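Local coordinates for protein N-terminal acetyltransferase B complex subunit MDM20 (Candida albicans, PDB 5K04) that probably serves as the non-catalytic, auxiliary subunit of the NatB complex, which acetylates the N-termini of proteins, at residues Y419-L427 with E734-C742; I653-L662 with L705-I715. All coordinates share one frame; numbering follows the deposited sequence.

Contact 1: residues Y419-L427 with E734-C742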
loop_
_atom_site.group_PDB
_atom_site.type_symbol
_atom_site.label_atom_id
_atom_site.label_comp_id
_atom_site.label_asym_id
_atom_site.label_seq_id
_atom_site.Cartn_x
_atom_site.Cartn_y
_atom_site.Cartn_z
ATOM N N TYR A 419 16.603 15.374 -3.557
ATOM C CA TYR A 419 17.825 14.594 -3.382
ATOM C C TYR A 419 17.898 13.447 -4.370
ATOM O O TYR A 419 19.000 13.020 -4.748
ATOM C CB TYR A 419 17.915 14.024 -1.969
ATOM C CG TYR A 419 18.420 14.966 -0.888
ATOM C CD1 TYR A 419 19.466 15.856 -1.122
ATOM C CD2 TYR A 419 17.870 14.932 0.384
ATOM C CE1 TYR A 419 19.932 16.707 -0.107
ATOM C CE2 TYR A 419 18.304 15.773 1.379
ATOM C CZ TYR A 419 19.334 16.663 1.140
ATOM O OH TYR A 419 19.751 17.480 2.162
ATOM N N SER A 420 16.736 12.922 -4.778
ATOM C CA SER A 420 16.696 11.808 -5.717
ATOM C C SER A 420 17.117 12.229 -7.114
ATOM O O SER A 420 17.310 11.355 -7.964
ATOM C CB SER A 420 15.293 11.203 -5.769
ATOM O OG SER A 420 14.467 11.903 -6.693
ATOM N N GLN A 421 17.231 13.539 -7.365
ATOM C CA GLN A 421 17.697 14.097 -8.633
ATOM C C GLN A 421 19.217 14.175 -8.721
ATOM O O GLN A 421 19.753 14.439 -9.804
ATOM C CB GLN A 421 17.140 15.511 -8.839
ATOM C CG GLN A 421 15.639 15.629 -8.724
ATOM C CD GLN A 421 14.928 14.675 -9.667
ATOM O OE1 GLN A 421 15.108 14.732 -10.878
ATOM N NE2 GLN A 421 14.140 13.766 -9.103
ATOM N N LEU A 422 19.908 14.003 -7.606
ATOM C CA LEU A 422 21.341 14.204 -7.500
ATOM C C LEU A 422 22.007 12.885 -7.125
ATOM O O LEU A 422 21.338 11.867 -6.902
ATOM C CB LEU A 422 21.660 15.278 -6.457
ATOM C CG LEU A 422 21.000 16.637 -6.674
ATOM C CD1 LEU A 422 21.266 17.557 -5.463
ATOM C CD2 LEU A 422 21.464 17.286 -7.990
ATOM N N ASN A 423 23.343 12.918 -7.077
ATOM C CA ASN A 423 24.146 11.799 -6.612
ATOM C C ASN A 423 24.367 11.835 -5.102
ATOM O O ASN A 423 25.272 11.162 -4.592
ATOM C CB ASN A 423 25.478 11.770 -7.365
ATOM C CG ASN A 423 25.285 11.556 -8.848
ATOM O OD1 ASN A 423 24.686 10.562 -9.284
ATOM N ND2 ASN A 423 25.774 12.494 -9.635
ATOM N N THR A 424 23.540 12.603 -4.387
ATOM C CA THR A 424 23.563 12.711 -2.930
ATOM C C THR A 424 22.771 11.563 -2.288
ATOM O O THR A 424 21.865 11.759 -1.476
ATOM C CB THR A 424 22.989 14.061 -2.524
ATOM O OG1 THR A 424 21.683 14.205 -3.102
ATOM C CG2 THR A 424 23.861 15.180 -3.032
ATOM N N ASN A 425 23.136 10.334 -2.663
ATOM C CA ASN A 425 22.333 9.167 -2.303
ATOM C C ASN A 425 22.432 8.835 -0.818
ATOM O O ASN A 425 21.605 8.077 -0.295
ATOM C CB ASN A 425 22.780 8.002 -3.174
ATOM C CG ASN A 425 22.915 8.400 -4.642
ATOM O OD1 ASN A 425 22.051 9.086 -5.205
ATOM N ND2 ASN A 425 24.021 8.003 -5.254
ATOM N N ASP A 426 23.399 9.464 -0.156
ATOM C CA ASP A 426 23.707 9.347 1.263
ATOM C C ASP A 426 22.563 9.826 2.163
ATOM O O ASP A 426 22.456 9.386 3.308
ATOM C CB ASP A 426 24.962 10.216 1.494
ATOM C CG ASP A 426 25.911 9.634 2.436
ATOM O OD1 ASP A 426 25.495 9.273 3.552
ATOM O OD2 ASP A 426 27.101 9.554 2.071
ATOM N N LEU A 427 21.724 10.748 1.671
ATOM C CA LEU A 427 21.001 11.699 2.512
ATOM C C LEU A 427 19.497 11.463 2.564
ATOM O O LEU A 427 18.779 12.234 3.217
ATOM C CB LEU A 427 21.262 13.132 2.021
ATOM C CG LEU A 427 22.723 13.553 1.854
ATOM C CD1 LEU A 427 22.810 14.982 1.311
ATOM C CD2 LEU A 427 23.506 13.400 3.177
ATOM N N GLU A 734 27.823 19.720 2.595
ATOM C CA GLU A 734 27.211 18.411 2.810
ATOM C C GLU A 734 26.932 17.706 1.478
ATOM O O GLU A 734 27.144 16.494 1.343
ATOM C CB GLU A 734 25.928 18.588 3.633
ATOM C CG GLU A 734 24.983 17.380 3.632
ATOM C CD GLU A 734 23.577 17.717 4.136
ATOM O OE1 GLU A 734 23.344 17.597 5.358
ATOM O OE2 GLU A 734 22.713 18.112 3.307
ATOM N N ILE A 735 26.493 18.465 0.473
ATOM C CA ILE A 735 26.185 17.879 -0.825
ATOM C C ILE A 735 27.461 17.457 -1.544
ATOM O O ILE A 735 27.509 16.384 -2.160
ATOM C CB ILE A 735 25.342 18.869 -1.649
ATOM C CG1 ILE A 735 23.923 18.900 -1.061
ATOM C CG2 ILE A 735 25.362 18.514 -3.135
ATOM C CD1 ILE A 735 22.908 19.659 -1.889
ATOM N N LYS A 736 28.524 18.279 -1.454
ATOM C CA LYS A 736 29.798 17.908 -2.063
ATOM C C LYS A 736 30.401 16.682 -1.390
ATOM O O LYS A 736 30.926 15.793 -2.072
ATOM C CB LYS A 736 30.787 19.077 -2.024
ATOM C CG LYS A 736 30.369 20.256 -2.910
ATOM C CD LYS A 736 31.521 21.156 -3.285
ATOM C CE LYS A 736 32.165 21.827 -2.097
ATOM N NZ LYS A 736 33.364 22.622 -2.552
ATOM N N SER A 737 30.337 16.614 -0.055
ATOM C CA SER A 737 30.868 15.447 0.645
ATOM C C SER A 737 30.072 14.191 0.308
ATOM O O SER A 737 30.642 13.102 0.170
ATOM C CB SER A 737 30.866 15.685 2.158
ATOM O OG SER A 737 31.787 16.697 2.522
ATOM N N SER A 738 28.747 14.325 0.186
ATOM C CA SER A 738 27.901 13.170 -0.113
ATOM C C SER A 738 28.152 12.658 -1.522
ATOM O O SER A 738 28.195 11.445 -1.752
ATOM C CB SER A 738 26.421 13.533 0.055
ATOM O OG SER A 738 25.586 12.485 -0.402
ATOM N N ILE A 739 28.280 13.570 -2.487
ATOM C CA ILE A 739 28.609 13.164 -3.850
ATOM C C ILE A 739 29.928 12.408 -3.856
ATOM O O ILE A 739 30.052 11.342 -4.464
ATOM C CB ILE A 739 28.653 14.391 -4.781
ATOM C CG1 ILE A 739 27.239 14.891 -5.067
ATOM C CG2 ILE A 739 29.395 14.071 -6.073
ATOM C CD1 ILE A 739 27.224 16.294 -5.648
ATOM N N GLU A 740 30.920 12.939 -3.139
ATOM C CA GLU A 740 32.240 12.318 -3.089
ATOM C C GLU A 740 32.162 10.914 -2.505
ATOM O O GLU A 740 32.543 9.935 -3.153
ATOM C CB GLU A 740 33.191 13.196 -2.266
ATOM C CG GLU A 740 34.590 12.582 -2.066
ATOM C CD GLU A 740 35.662 13.612 -1.717
ATOM O OE1 GLU A 740 35.348 14.811 -1.602
ATOM O OE2 GLU A 740 36.823 13.214 -1.562
ATOM N N ASP A 741 31.654 10.803 -1.274
ATOM C CA ASP A 741 31.567 9.509 -0.606
ATOM C C ASP A 741 30.815 8.483 -1.459
ATOM O O ASP A 741 31.263 7.340 -1.609
ATOM C CB ASP A 741 30.894 9.682 0.759
ATOM C CG ASP A 741 31.699 10.565 1.705
ATOM O OD1 ASP A 741 32.940 10.609 1.582
ATOM O OD2 ASP A 741 31.090 11.212 2.578
ATOM N N CYS A 742 29.680 8.874 -2.043
ATOM C CA CYS A 742 28.886 7.884 -2.767
ATOM C C CYS A 742 29.562 7.493 -4.086
ATOM O O CYS A 742 29.600 6.312 -4.442
ATOM C CB CYS A 742 27.451 8.398 -2.974
ATOM S SG CYS A 742 26.496 8.656 -1.481
HETATM O O HOH W 1 28.112 12.123 3.185
#

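Contact 2: residues I653-L662 with L705-I715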
loop_
_atom_site.group_PDB
_atom_site.type_symbol
_atom_site.label_atom_id
_atom_site.label_comp_id
_atom_site.label_asym_id
_atom_site.label_seq_id
_atom_site.Cartn_x
_atom_site.Cartn_y
_atom_site.Cartn_z
ATOM N N ILE A 653 27.499 8.257 -18.503
ATOM C CA ILE A 653 27.718 9.555 -17.880
ATOM C C ILE A 653 26.794 10.588 -18.511
ATOM O O ILE A 653 26.872 10.849 -19.723
ATOM C CB ILE A 653 29.183 9.989 -17.997
ATOM C CG1 ILE A 653 30.088 8.961 -17.320
ATOM C CG2 ILE A 653 29.376 11.363 -17.363
ATOM C CD1 ILE A 653 31.564 9.297 -17.450
ATOM N N PRO A 654 25.905 11.184 -17.734
ATOM C CA PRO A 654 25.031 12.214 -18.286
ATOM C C PRO A 654 25.794 13.514 -18.456
ATOM O O PRO A 654 26.740 13.805 -17.718
ATOM C CB PRO A 654 23.925 12.336 -17.234
ATOM C CG PRO A 654 24.591 11.923 -15.952
ATOM C CD PRO A 654 25.646 10.913 -16.306
ATOM N N GLU A 655 25.373 14.297 -19.463
ATOM C CA GLU A 655 26.022 15.584 -19.714
ATOM C C GLU A 655 25.849 16.545 -18.543
ATOM O O GLU A 655 26.673 17.447 -18.361
ATOM C CB GLU A 655 25.497 16.210 -21.007
ATOM C CG GLU A 655 24.045 16.562 -21.000
ATOM C CD GLU A 655 23.588 17.117 -22.343
ATOM O OE1 GLU A 655 24.464 17.478 -23.165
ATOM O OE2 GLU A 655 22.357 17.182 -22.581
ATOM N N ASN A 656 24.786 16.380 -17.750
ATOM C CA ASN A 656 24.668 17.053 -16.457
ATOM C C ASN A 656 25.265 16.132 -15.399
ATOM O O ASN A 656 24.590 15.227 -14.895
ATOM C CB ASN A 656 23.215 17.384 -16.137
ATOM C CG ASN A 656 23.021 17.779 -14.671
ATOM O OD1 ASN A 656 23.920 18.340 -14.040
ATOM N ND2 ASN A 656 21.850 17.479 -14.128
ATOM N N LEU A 657 26.530 16.382 -15.042
ATOM C CA LEU A 657 27.241 15.506 -14.114
ATOM C C LEU A 657 26.581 15.433 -12.743
ATOM O O LEU A 657 26.773 14.441 -12.026
ATOM C CB LEU A 657 28.692 15.972 -13.974
ATOM C CG LEU A 657 29.572 15.602 -15.167
ATOM C CD1 LEU A 657 30.944 16.265 -15.117
ATOM C CD2 LEU A 657 29.719 14.111 -15.170
ATOM N N LEU A 658 25.814 16.456 -12.352
ATOM C CA LEU A 658 25.144 16.442 -11.057
ATOM C C LEU A 658 23.890 15.563 -11.040
ATOM O O LEU A 658 23.391 15.249 -9.951
ATOM C CB LEU A 658 24.804 17.872 -10.638
ATOM C CG LEU A 658 26.005 18.755 -10.298
ATOM C CD1 LEU A 658 25.520 20.162 -10.071
ATOM C CD2 LEU A 658 26.768 18.281 -9.080
ATOM N N SER A 659 23.387 15.151 -12.211
ATOM C CA SER A 659 22.245 14.244 -12.273
ATOM C C SER A 659 22.538 12.926 -11.576
ATOM O O SER A 659 23.607 12.323 -11.760
ATOM C CB SER A 659 21.845 13.951 -13.716
ATOM O OG SER A 659 20.787 12.997 -13.733
ATOM N N GLY A 660 21.557 12.474 -10.787
ATOM C CA GLY A 660 21.639 11.199 -10.094
ATOM C C GLY A 660 21.806 9.990 -10.997
ATOM O O GLY A 660 22.186 8.920 -10.507
ATOM N N GLU A 661 21.520 10.125 -12.300
ATOM C CA GLU A 661 21.715 9.007 -13.223
ATOM C C GLU A 661 23.148 8.528 -13.251
ATOM O O GLU A 661 23.393 7.390 -13.661
ATOM C CB GLU A 661 21.369 9.378 -14.660
ATOM C CG GLU A 661 19.987 9.861 -14.902
ATOM C CD GLU A 661 19.932 10.643 -16.183
ATOM O OE1 GLU A 661 19.808 11.883 -16.115
ATOM O OE2 GLU A 661 20.073 10.021 -17.251
ATOM N N LEU A 662 24.102 9.391 -12.889
ATOM C CA LEU A 662 25.498 8.979 -12.910
ATOM C C LEU A 662 25.744 7.834 -11.934
ATOM O O LEU A 662 26.317 6.802 -12.300
ATOM C CB LEU A 662 26.394 10.177 -12.597
ATOM C CG LEU A 662 27.864 9.812 -12.447
ATOM C CD1 LEU A 662 28.408 9.283 -13.772
ATOM C CD2 LEU A 662 28.641 11.021 -12.000
ATOM N N LEU A 705 38.353 10.277 -15.179
ATOM C CA LEU A 705 37.339 11.211 -15.659
ATOM C C LEU A 705 37.004 12.286 -14.634
ATOM O O LEU A 705 36.375 13.282 -15.002
ATOM C CB LEU A 705 36.053 10.464 -16.045
ATOM C CG LEU A 705 36.275 9.337 -17.066
ATOM C CD1 LEU A 705 34.974 8.614 -17.421
ATOM C CD2 LEU A 705 36.993 9.833 -18.325
ATOM N N LYS A 706 37.380 12.083 -13.364
ATOM C CA LYS A 706 37.284 13.115 -12.324
ATOM C C LYS A 706 35.841 13.590 -12.123
ATOM O O LYS A 706 35.558 14.788 -12.065
ATOM C CB LYS A 706 38.214 14.293 -12.642
ATOM C CG LYS A 706 39.707 13.936 -12.660
ATOM C CD LYS A 706 40.587 15.172 -12.812
ATOM C CE LYS A 706 42.057 14.821 -12.649
ATOM N NZ LYS A 706 42.958 15.987 -12.909
ATOM N N LEU A 707 34.923 12.628 -12.002
ATOM C CA LEU A 707 33.503 12.958 -11.923
ATOM C C LEU A 707 33.170 13.723 -10.645
ATOM O O LEU A 707 32.277 14.577 -10.643
ATOM C CB LEU A 707 32.675 11.674 -12.019
ATOM C CG LEU A 707 32.963 10.892 -13.297
ATOM C CD1 LEU A 707 32.384 9.487 -13.258
ATOM C CD2 LEU A 707 32.428 11.693 -14.478
ATOM N N VAL A 708 33.876 13.423 -9.554
ATOM C CA VAL A 708 33.689 14.139 -8.297
ATOM C C VAL A 708 34.142 15.588 -8.432
ATOM O O VAL A 708 33.372 16.515 -8.172
ATOM C CB VAL A 708 34.445 13.413 -7.168
ATOM C CG1 VAL A 708 34.367 14.200 -5.871
ATOM C CG2 VAL A 708 33.867 12.022 -6.981
ATOM N N GLN A 709 35.401 15.796 -8.844
ATOM C CA GLN A 709 35.978 17.140 -8.926
ATOM C C GLN A 709 35.133 18.042 -9.809
ATOM O O GLN A 709 34.817 19.179 -9.443
ATOM C CB GLN A 709 37.413 17.084 -9.476
ATOM C CG GLN A 709 38.451 16.413 -8.584
ATOM C CD GLN A 709 38.405 14.883 -8.617
ATOM O OE1 GLN A 709 37.693 14.272 -9.416
ATOM N NE2 GLN A 709 39.168 14.265 -7.730
ATOM N N ARG A 710 34.756 17.543 -10.981
ATOM C CA ARG A 710 33.955 18.337 -11.899
ATOM C C ARG A 710 32.601 18.701 -11.290
ATOM O O ARG A 710 32.117 19.821 -11.465
ATOM C CB ARG A 710 33.818 17.566 -13.209
ATOM C CG ARG A 710 35.195 17.369 -13.854
ATOM C CD ARG A 710 35.236 16.316 -14.942
ATOM N NE ARG A 710 34.335 16.629 -16.041
ATOM C CZ ARG A 710 33.931 15.733 -16.933
ATOM N NH1 ARG A 710 34.361 14.481 -16.846
ATOM N NH2 ARG A 710 33.101 16.086 -17.902
ATOM N N GLN A 711 31.988 17.774 -10.548
ATOM C CA GLN A 711 30.752 18.096 -9.839
ATOM C C GLN A 711 30.992 19.158 -8.764
ATOM O O GLN A 711 30.182 20.082 -8.604
ATOM C CB GLN A 711 30.155 16.826 -9.228
ATOM C CG GLN A 711 29.299 16.012 -10.191
ATOM C CD GLN A 711 28.804 14.717 -9.559
ATOM O OE1 GLN A 711 27.680 14.634 -9.049
ATOM N NE2 GLN A 711 29.660 13.707 -9.571
ATOM N N HIS A 712 32.101 19.047 -8.023
ATOM C CA HIS A 712 32.439 20.057 -7.020
ATOM C C HIS A 712 32.676 21.428 -7.651
ATOM O O HIS A 712 32.333 22.458 -7.057
ATOM C CB HIS A 712 33.672 19.612 -6.225
ATOM C CG HIS A 712 33.396 18.496 -5.272
ATOM N ND1 HIS A 712 34.331 18.030 -4.373
ATOM C CD2 HIS A 712 32.281 17.753 -5.076
ATOM C CE1 HIS A 712 33.800 17.056 -3.653
ATOM N NE2 HIS A 712 32.556 16.869 -4.060
ATOM N N GLU A 713 33.280 21.458 -8.848
ATOM C CA GLU A 713 33.548 22.720 -9.537
ATOM C C GLU A 713 32.255 23.385 -10.002
ATOM O O GLU A 713 32.113 24.610 -9.914
ATOM C CB GLU A 713 34.479 22.485 -10.729
ATOM C CG GLU A 713 35.886 22.054 -10.345
ATOM C CD GLU A 713 36.784 21.766 -11.547
ATOM O OE1 GLU A 713 36.267 21.648 -12.678
ATOM O OE2 GLU A 713 38.012 21.645 -11.344
ATOM N N ILE A 714 31.310 22.592 -10.511
ATOM C CA ILE A 714 30.031 23.135 -10.965
ATOM C C ILE A 714 29.276 23.736 -9.790
ATOM O O ILE A 714 28.684 24.816 -9.894
ATOM C CB ILE A 714 29.206 22.032 -11.663
ATOM C CG1 ILE A 714 29.933 21.492 -12.906
ATOM C CG2 ILE A 714 27.810 22.521 -12.017
ATOM C CD1 ILE A 714 29.425 20.111 -13.345
ATOM N N ILE A 715 29.311 23.048 -8.648
ATOM C CA ILE A 715 28.629 23.500 -7.440
ATOM C C ILE A 715 29.229 24.809 -6.937
ATOM O O ILE A 715 28.501 25.748 -6.592
ATOM C CB ILE A 715 28.692 22.383 -6.382
ATOM C CG1 ILE A 715 27.716 21.267 -6.762
ATOM C CG2 ILE A 715 28.452 22.929 -4.991
ATOM C CD1 ILE A 715 27.824 20.019 -5.891
HETATM O O HOH W 2 24.952 15.615 -7.767
#

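Contact 1: residues Y419-L427 with E734-C742
Thr424 and Ile739 bring the two backbones closest, their CA atoms 5.1 Å apart, where the loop 419-427 meets the side of helix 729-747 at residues 734-742. The loop opens with a type I beta turn from Tyr419 to Leu422 and bends again at Thr424, the centre of an inverse gamma turn; this second bend sets the small Thr424 against the helix. Its methyl CG2 lies 3.7 Å from CG2 of Ile735 and also touches CG1 of Ile739, so that one branch packs against two isoleucines a helical turn apart. Ser738 suits the middle of this face because it is small: OG points at the loop, anti to the backbone N (chi1 172°), and comes 3.2 Å from CA of Thr424. No partner for this buried hydroxyl appears in the model. In this mainly helical chain without strands, of the MDM20/NAA25 family, the contact joins the connection between helices 409-419 and 429-434 to the last helix. Further along that helix, Cys742, whose small thiol suits a buried place, sets its weakly polar SG 3.7 Å from CB of Asp426. Asp426 and Asp741 keep their OD2 atoms 4.3 Å apart, their carboxylate planes turned 63° from each other; one water donates to both OD2 atoms, weakly to Asp426, which probably eases the repulsion. Leu427 lays CB over one face of the Tyr419 ring and extends CD1 to 3.7 Å from Glu734 OE2.

Contact 2: residues I653-L662 with L705-I715
Leu657 meets Leu707, Arg710 and Gln711 in the helical C-terminal part of the chain, where the turn before helix 661-682 packs on the side of helix 707-717. A type I beta turn from Asn656 to Ser659, with an Asx turn in which Asn656 OD1 accepts from Leu658 N, presents two successive leucines to the helix. Followed outward, Leu657 begins with CB 3.8 Å from CG of Gln711. At its tip the branches part: CD2 packs 3.7 Å from CD2 of Leu707, while CD1 sits over one face of the Arg710 guanidinium, 3.3 Å above its plane and offset toward the rim. The arginine chain bends at chi3 (60°), which brings its flat group beside this methyl and lets NH1 donate in the guanidinium plane to Leu705 O. Leu658 reaches the next turn, with CD1 against Ile714 CG2 and CD2 against Ile715 CD1; Ile653 meets Leu707 tip to tip. Gln711 carries polar ends into this apolar setting: OE1 accepts from Asn423 ND2 and from a water that Leu658 O shares. Its NE2 donates to Leu707 O at 3.0 Å, from the face of that carbonyl opposite to the one Gln711 N uses.

Contact 2 is nested along the chain within the loop that contact 1 closes, and their centres lie about 11 Å apart. Two backbone carbonyls join them: Gln421 O probably accepts from Gly660 N at 2.8 Å, tying the two loops together, and Lys736 O probably accepts from His712 NE2, also at 2.8 Å, between the consecutive helices 707-717 and 729-747. Asn423 spans both contacts, with OD1 hydrogen-bonded to OG1 of Thr663, the residue just after segment 653-662, and ND2 weakly to Ser659 O. Ile739 also packs on Gln711, so helix 729-747 touches the loop of contact 1 and the helix of contact 2. Neither contact touches the other protein chain of the assembly.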